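Local coordinates for Cow rumen GH26 endo-mannanase (Metagenome, PDB 6UEH), which probably hydrolyses internal beta-1,4-mannosidic linkages of mannans such as galactomannan, as a GH26-family endo-mannanase that carries an accessory carbohydrate-binding-like domain, at residues A[41-51]-A[114-125]. Sequence-based numbering, arbitrary orientation.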
ATOM      1  N   PHE A  41     -16.812   6.258 -35.310  1.00 15.34           N
ATOM      2  CA  PHE A  41     -15.906   6.035 -34.192  1.00 15.05           C
ATOM      3  C   PHE A  41     -14.489   5.732 -34.662  1.00 15.95           C
ATOM      4  O   PHE A  41     -14.248   5.513 -35.849  1.00 16.36           O
ATOM      5  CB  PHE A  41     -16.419   4.896 -33.305  1.00 14.93           C
ATOM      6  CG  PHE A  41     -16.563   3.575 -34.018  1.00 15.38           C
ATOM      7  CD1 PHE A  41     -15.512   2.670 -34.053  1.00 15.34           C
ATOM      8  CD2 PHE A  41     -17.756   3.234 -34.638  1.00 16.19           C
ATOM      9  CE1 PHE A  41     -15.644   1.457 -34.702  1.00 16.89           C
ATOM     10  CE2 PHE A  41     -17.896   2.018 -35.287  1.00 17.50           C
ATOM     11  CZ  PHE A  41     -16.839   1.127 -35.320  1.00 17.87           C
ATOM     12  N   ALA A  42     -13.555   5.733 -33.717  1.00 15.99           N
ATOM     13  CA  ALA A  42     -12.182   5.348 -33.999  1.00 16.94           C
ATOM     14  C   ALA A  42     -11.987   3.870 -33.687  1.00 17.02           C
ATOM     15  O   ALA A  42     -12.375   3.396 -32.618  1.00 17.55           O
ATOM     16  CB  ALA A  42     -11.206   6.203 -33.193  1.00 16.09           C
ATOM     17  N   TYR A  43     -11.402   3.141 -34.630  1.00 17.12           N
ATOM     18  CA  TYR A  43     -11.066   1.741 -34.417  1.00 16.73           C
ATOM     19  C   TYR A  43      -9.567   1.642 -34.175  1.00 16.50           C
ATOM     20  O   TYR A  43      -8.773   1.640 -35.114  1.00 18.12           O
ATOM     21  CB  TYR A  43     -11.486   0.883 -35.614  1.00 16.11           C
ATOM     22  CG  TYR A  43     -11.274  -0.612 -35.442  1.00 14.72           C
ATOM     23  CD1 TYR A  43     -11.208  -1.197 -34.180  1.00 14.08           C
ATOM     24  CD2 TYR A  43     -11.139  -1.437 -36.552  1.00 14.80           C
ATOM     25  CE1 TYR A  43     -11.015  -2.565 -34.035  1.00 14.33           C
ATOM     26  CE2 TYR A  43     -10.949  -2.797 -36.418  1.00 15.43           C
ATOM     27  CZ  TYR A  43     -10.884  -3.358 -35.161  1.00 14.91           C
ATOM     28  OH  TYR A  43     -10.692  -4.716 -35.042  1.00 13.74           O
ATOM     29  N   LEU A  44      -9.193   1.596 -32.902  1.00 15.91           N
ATOM     30  CA  LEU A  44      -7.798   1.470 -32.501  1.00 17.18           C
ATOM     31  C   LEU A  44      -7.316   0.053 -32.757  1.00 17.47           C
ATOM     32  O   LEU A  44      -7.757  -0.869 -32.085  1.00 17.21           O
ATOM     33  CB  LEU A  44      -7.641   1.829 -31.020  1.00 18.29           C
ATOM     34  CG  LEU A  44      -6.308   1.555 -30.319  1.00 20.62           C
ATOM     35  CD1 LEU A  44      -5.267   2.552 -30.744  1.00 22.25           C
ATOM     36  CD2 LEU A  44      -6.473   1.579 -28.805  1.00 20.89           C
ATOM     37  N   THR A  45      -6.425  -0.131 -33.727  1.00 17.72           N
ATOM     38  CA  THR A  45      -5.902  -1.467 -34.004  1.00 18.26           C
ATOM     39  C   THR A  45      -4.461  -1.616 -33.520  1.00 20.00           C
ATOM     40  O   THR A  45      -4.231  -1.939 -32.353  1.00 20.94           O
ATOM     41  CB  THR A  45      -5.981  -1.820 -35.511  1.00 19.44           C
ATOM     42  OG1 THR A  45      -5.407  -0.763 -36.291  1.00 18.55           O
ATOM     43  CG2 THR A  45      -7.434  -2.032 -35.934  1.00 19.45           C
ATOM     44  N   ASN A  46      -3.499  -1.383 -34.409  1.00 15.62           N
ATOM     45  CA  ASN A  46      -2.088  -1.510 -34.046  1.00 16.47           C
ATOM     46  C   ASN A  46      -1.327  -0.186 -34.107  1.00 17.30           C
ATOM     47  O   ASN A  46      -0.098  -0.170 -34.185  1.00 17.84           O
ATOM     48  CB  ASN A  46      -1.394  -2.544 -34.942  1.00 18.00           C
ATOM     49  CG  ASN A  46      -1.461  -2.187 -36.416  1.00 20.49           C
ATOM     50  OD1 ASN A  46      -2.039  -1.168 -36.801  1.00 19.84           O
ATOM     51  ND2 ASN A  46      -0.863  -3.028 -37.252  1.00 20.47           N
ATOM     52  N   ALA A  47      -2.060   0.922 -34.070  1.00 15.87           N
ATOM     53  CA  ALA A  47      -1.450   2.248 -34.086  1.00 17.83           C
ATOM     54  C   ALA A  47      -2.222   3.189 -33.168  1.00 15.98           C
ATOM     55  O   ALA A  47      -3.448   3.128 -33.114  1.00 14.75           O
ATOM     56  CB  ALA A  47      -1.404   2.798 -35.500  1.00 17.25           C
ATOM     57  N   PRO A  48      -1.507   4.070 -32.449  1.00 16.93           N
ATOM     58  CA  PRO A  48      -2.147   4.920 -31.439  1.00 16.13           C
ATOM     59  C   PRO A  48      -3.057   6.004 -32.014  1.00 16.00           C
ATOM     60  O   PRO A  48      -2.916   6.403 -33.171  1.00 15.78           O
ATOM     61  CB  PRO A  48      -0.955   5.558 -30.719  1.00 16.78           C
ATOM     62  CG  PRO A  48       0.120   5.587 -31.747  1.00 18.38           C
ATOM     63  CD  PRO A  48      -0.058   4.322 -32.542  1.00 19.13           C
ATOM     64  N   ILE A  49      -3.994   6.461 -31.192  1.00 14.51           N
ATOM     65  CA  ILE A  49      -4.773   7.655 -31.491  1.00 15.81           C
ATOM     66  C   ILE A  49      -4.553   8.631 -30.346  1.00 15.30           C
ATOM     67  O   ILE A  49      -4.335   8.214 -29.205  1.00 14.42           O
ATOM     68  CB  ILE A  49      -6.275   7.352 -31.665  1.00 17.51           C
ATOM     69  CG1 ILE A  49      -6.863   6.777 -30.375  1.00 18.34           C
ATOM     70  CG2 ILE A  49      -6.494   6.398 -32.837  1.00 18.30           C
ATOM     71  CD1 ILE A  49      -8.361   6.528 -30.442  1.00 18.37           C
ATOM     72  N   SER A  50      -4.593   9.927 -30.637  1.00 15.03           N
ATOM     73  CA  SER A  50      -4.252  10.902 -29.612  1.00 14.78           C
ATOM     74  C   SER A  50      -4.900  12.266 -29.809  1.00 14.93           C
ATOM     75  O   SER A  50      -5.404  12.586 -30.884  1.00 14.52           O
ATOM     76  CB  SER A  50      -2.733  11.070 -29.546  1.00 14.70           C
ATOM     77  OG  SER A  50      -2.226  11.558 -30.776  1.00 17.11           O
ATOM     78  N   PHE A  51      -4.876  13.057 -28.741  1.00 14.66           N
ATOM     79  CA  PHE A  51      -5.331  14.441 -28.767  1.00 16.24           C
ATOM     80  C   PHE A  51      -4.584  15.224 -27.697  1.00 16.15           C
ATOM     81  O   PHE A  51      -3.964  14.638 -26.807  1.00 14.83           O
ATOM     82  CB  PHE A  51      -6.843  14.532 -28.548  1.00 16.80           C
ATOM     83  CG  PHE A  51      -7.297  14.063 -27.192  1.00 17.06           C
ATOM     84  CD1 PHE A  51      -7.398  12.709 -26.909  1.00 16.23           C
ATOM     85  CD2 PHE A  51      -7.649  14.976 -26.209  1.00 17.99           C
ATOM     86  CE1 PHE A  51      -7.826  12.274 -25.665  1.00 16.62           C
ATOM     87  CE2 PHE A  51      -8.077  14.547 -24.964  1.00 17.93           C
ATOM     88  CZ  PHE A  51      -8.164  13.196 -24.690  1.00 16.35           C
ATOM     89  N   VAL A 114      -2.523  13.152 -24.867  1.00 17.10           N
ATOM     90  CA  VAL A 114      -3.262  12.020 -24.330  1.00 15.11           C
ATOM     91  C   VAL A 114      -3.459  10.988 -25.428  1.00 15.56           C
ATOM     92  O   VAL A 114      -4.076  11.275 -26.454  1.00 14.93           O
ATOM     93  CB  VAL A 114      -4.629  12.445 -23.763  1.00 14.41           C
ATOM     94  CG1 VAL A 114      -5.322  11.254 -23.109  1.00 15.03           C
ATOM     95  CG2 VAL A 114      -4.454  13.585 -22.767  1.00 12.87           C
ATOM     96  N   SER A 115      -2.928   9.788 -25.214  1.00 14.94           N
ATOM     97  CA  SER A 115      -2.977   8.748 -26.237  1.00 16.29           C
ATOM     98  C   SER A 115      -3.640   7.469 -25.752  1.00 16.29           C
ATOM     99  O   SER A 115      -3.573   7.124 -24.573  1.00 17.33           O
ATOM    100  CB  SER A 115      -1.564   8.414 -26.729  1.00 18.12           C
ATOM    101  OG  SER A 115      -0.916   9.553 -27.260  1.00 20.46           O
ATOM    102  N   PHE A 116      -4.283   6.769 -26.677  1.00 15.16           N
ATOM    103  CA  PHE A 116      -4.606   5.371 -26.465  1.00 15.67           C
ATOM    104  C   PHE A 116      -3.665   4.559 -27.335  1.00 15.40           C
ATOM    105  O   PHE A 116      -3.693   4.665 -28.559  1.00 16.27           O
ATOM    106  CB  PHE A 116      -6.070   5.077 -26.784  1.00 15.89           C
ATOM    107  CG  PHE A 116      -7.024   5.660 -25.788  1.00 15.85           C
ATOM    108  CD1 PHE A 116      -7.226   5.043 -24.566  1.00 16.44           C
ATOM    109  CD2 PHE A 116      -7.706   6.835 -26.062  1.00 15.21           C
ATOM    110  CE1 PHE A 116      -8.097   5.581 -23.639  1.00 16.97           C
ATOM    111  CE2 PHE A 116      -8.576   7.376 -25.141  1.00 15.40           C
ATOM    112  CZ  PHE A 116      -8.774   6.748 -23.928  1.00 16.89           C
ATOM    113  N   LYS A 117      -2.811   3.771 -26.692  1.00 15.07           N
ATOM    114  CA  LYS A 117      -1.784   3.015 -27.394  1.00 16.67           C
ATOM    115  C   LYS A 117      -2.272   1.610 -27.725  1.00 17.60           C
ATOM    116  O   LYS A 117      -3.139   1.071 -27.035  1.00 17.07           O
ATOM    117  CB  LYS A 117      -0.501   2.959 -26.559  1.00 19.48           C
ATOM    118  CG  LYS A 117       0.131   4.325 -26.310  1.00 21.76           C
ATOM    119  CD  LYS A 117       1.445   4.209 -25.551  1.00 24.13           C
ATOM    120  CE  LYS A 117       2.151   5.556 -25.452  1.00 25.49           C
ATOM    121  NZ  LYS A 117       3.463   5.453 -24.745  1.00 26.67           N
ATOM    122  N   PRO A 118      -1.727   1.016 -28.798  1.00 16.91           N
ATOM    123  CA  PRO A 118      -2.087  -0.352 -29.193  1.00 16.45           C
ATOM    124  C   PRO A 118      -1.503  -1.403 -28.255  1.00 17.29           C
ATOM    125  O   PRO A 118      -0.810  -2.320 -28.701  1.00 16.76           O
ATOM    126  CB  PRO A 118      -1.485  -0.479 -30.595  1.00 17.57           C
ATOM    127  CG  PRO A 118      -0.349   0.484 -30.598  1.00 18.09           C
ATOM    128  CD  PRO A 118      -0.819   1.645 -29.775  1.00 17.37           C
ATOM    129  N   ILE A 119      -1.770  -1.256 -26.962  1.00 16.03           N
ATOM    130  CA  ILE A 119      -1.355  -2.232 -25.964  1.00 17.48           C
ATOM    131  C   ILE A 119      -2.557  -2.570 -25.084  1.00 18.30           C
ATOM    132  O   ILE A 119      -2.725  -1.977 -24.019  1.00 17.81           O
ATOM    133  CB  ILE A 119      -0.199  -1.699 -25.082  1.00 18.72           C
ATOM    134  CG1 ILE A 119       0.896  -1.068 -25.944  1.00 21.28           C
ATOM    135  CG2 ILE A 119       0.372  -2.809 -24.206  1.00 19.42           C
ATOM    136  CD1 ILE A 119       1.999  -0.403 -25.141  1.00 23.28           C
ATOM    137  N   TYR A 120      -3.394  -3.511 -25.526  1.00 18.21           N
ATOM    138  CA  TYR A 120      -3.157  -4.286 -26.743  1.00 19.67           C
ATOM    139  C   TYR A 120      -4.050  -3.877 -27.919  1.00 17.09           C
ATOM    140  O   TYR A 120      -4.142  -4.597 -28.913  1.00 15.32           O
ATOM    141  CB  TYR A 120      -3.354  -5.778 -26.457  1.00 23.66           C
ATOM    142  CG  TYR A 120      -2.378  -6.344 -25.451  1.00 29.37           C
ATOM    143  CD1 TYR A 120      -1.048  -5.949 -25.448  1.00 31.53           C
ATOM    144  CD2 TYR A 120      -2.788  -7.272 -24.503  1.00 32.52           C
ATOM    145  CE1 TYR A 120      -0.152  -6.463 -24.531  1.00 35.02           C
ATOM    146  CE2 TYR A 120      -1.902  -7.793 -23.582  1.00 35.68           C
ATOM    147  CZ  TYR A 120      -0.585  -7.384 -23.601  1.00 37.48           C
ATOM    148  OH  TYR A 120       0.303  -7.900 -22.684  1.00 41.42           O
ATOM    149  N   GLY A 121      -4.707  -2.730 -27.807  1.00 15.12           N
ATOM    150  CA  GLY A 121      -5.516  -2.214 -28.898  1.00 14.81           C
ATOM    151  C   GLY A 121      -6.711  -3.074 -29.274  1.00 15.85           C
ATOM    152  O   GLY A 121      -7.212  -3.849 -28.460  1.00 17.09           O
ATOM    153  N   TYR A 122      -7.155  -2.929 -30.521  1.00 14.59           N
ATOM    154  CA  TYR A 122      -8.347  -3.600 -31.044  1.00 14.76           C
ATOM    155  C   TYR A 122      -9.550  -3.385 -30.132  1.00 15.23           C
ATOM    156  O   TYR A 122     -10.166  -4.327 -29.625  1.00 15.00           O
ATOM    157  CB  TYR A 122      -8.058  -5.079 -31.286  1.00 16.31           C
ATOM    158  CG  TYR A 122      -7.051  -5.236 -32.401  1.00 16.29           C
ATOM    159  CD1 TYR A 122      -7.450  -5.208 -33.731  1.00 16.47           C
ATOM    160  CD2 TYR A 122      -5.695  -5.350 -32.128  1.00 16.69           C
ATOM    161  CE1 TYR A 122      -6.530  -5.326 -34.756  1.00 15.40           C
ATOM    162  CE2 TYR A 122      -4.766  -5.467 -33.145  1.00 17.27           C
ATOM    163  CZ  TYR A 122      -5.189  -5.453 -34.457  1.00 17.12           C
ATOM    164  OH  TYR A 122      -4.269  -5.570 -35.471  1.00 19.01           O
ATOM    165  N   ALA A 123      -9.854  -2.106 -29.935  1.00 15.03           N
ATOM    166  CA  ALA A 123     -11.036  -1.659 -29.218  1.00 15.19           C
ATOM    167  C   ALA A 123     -11.588  -0.428 -29.929  1.00 15.26           C
ATOM    168  O   ALA A 123     -10.882   0.217 -30.705  1.00 15.09           O
ATOM    169  CB  ALA A 123     -10.712  -1.348 -27.768  1.00 14.95           C
ATOM    170  N   GLU A 124     -12.844  -0.101 -29.662  1.00 16.92           N
ATOM    171  CA  GLU A 124     -13.512   0.978 -30.379  1.00 17.50           C
ATOM    172  C   GLU A 124     -13.744   2.171 -29.464  1.00 17.42           C
ATOM    173  O   GLU A 124     -14.090   2.008 -28.295  1.00 17.38           O
ATOM    174  CB  GLU A 124     -14.839   0.487 -30.968  1.00 17.85           C
ATOM    175  CG  GLU A 124     -14.697  -0.645 -31.987  1.00 17.85           C
ATOM    176  CD  GLU A 124     -14.347  -1.980 -31.350  1.00 18.23           C
ATOM    177  OE1 GLU A 124     -15.091  -2.426 -30.450  1.00 17.38           O
ATOM    178  OE2 GLU A 124     -13.320  -2.582 -31.738  1.00 18.31           O
ATOM    179  N   PHE A 125     -13.551   3.371 -30.004  1.00 15.53           N
ATOM    180  CA  PHE A 125     -13.714   4.598 -29.235  1.00 16.25           C
ATOM    181  C   PHE A 125     -14.647   5.567 -29.956  1.00 16.95           C
ATOM    182  O   PHE A 125     -14.348   6.024 -31.058  1.00 17.06           O
ATOM    183  CB  PHE A 125     -12.354   5.257 -28.984  1.00 15.03           C
ATOM    184  CG  PHE A 125     -11.420   4.420 -28.160  1.00 17.35           C
ATOM    185  CD1 PHE A 125     -10.692   3.393 -28.738  1.00 16.96           C
ATOM    186  CD2 PHE A 125     -11.268   4.659 -26.804  1.00 17.10           C
ATOM    187  CE1 PHE A 125      -9.836   2.620 -27.981  1.00 16.84           C
ATOM    188  CE2 PHE A 125     -10.411   3.888 -26.043  1.00 16.89           C
ATOM    189  CZ  PHE A 125      -9.693   2.868 -26.633  1.00 15.93           C
TER
HETATM  190  O   HOH W   1      -2.590  -3.507 -31.021  1.00 37.86           O
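Leu44 and Phe125 meet in the tightly packed interior of this contact, where methyl CD2 of Leu44 lies 3.6 Å from CE1 of the Phe125 ring. CG of Leu44 is anti to the backbone N (chi1 170°), which carries both methyls toward segment 114-125; CD1 lies 3.4 Å from Phe116 O. The Phe116 ring in turn is covered on one face by CE2 of Phe125, while Ile49 CG1 approaches its edge near the ring plane. Further along, Val114 CB sits over one face of Phe51, 4.0 Å from the ring centroid, a CH-pi contact. These side chains fill the space between two antiparallel sheets: strand 42-44 pairs with 123-125 in one, Ile49-Phe51 with Val114-Phe116 in the other, and both segments pass from sheet to sheet through loops. This is the beta-sandwich of a CBM6-like domain, whose bound calcium ion lies close to Phe41. Ala42 and Phe125 exchange two backbone hydrogen bonds, and Ile49 and Phe116 do the same. Tyr122 and Ala123 both face Leu44 in a G1 beta bulge; Leu44 O accepts a bond from Ala123 N (3.2 Å) and a weak, bent one from Tyr122 N. On the face of the 42-44/123-125 pair that carries Tyr43, Glu124, bent at chi2 (73°), runs alongside the Phe41 and Tyr43 rings, its CG 3.6 Å from CE1 of Phe41. Toward solvent the packing thins to loop contacts. Thr45 lies across one face of the Tyr122 ring, CA above its centre and CB in an off-centre CH-pi contact; the ring edge receives the Tyr43 hydroxyl. Pro48 and Pro118 touch through their CD atoms at 3.9 Å, Pro118 being the centre of an inverse gamma turn, and one water lies 2.6 Å from Thr45 O and 2.8 Å from Tyr120 O.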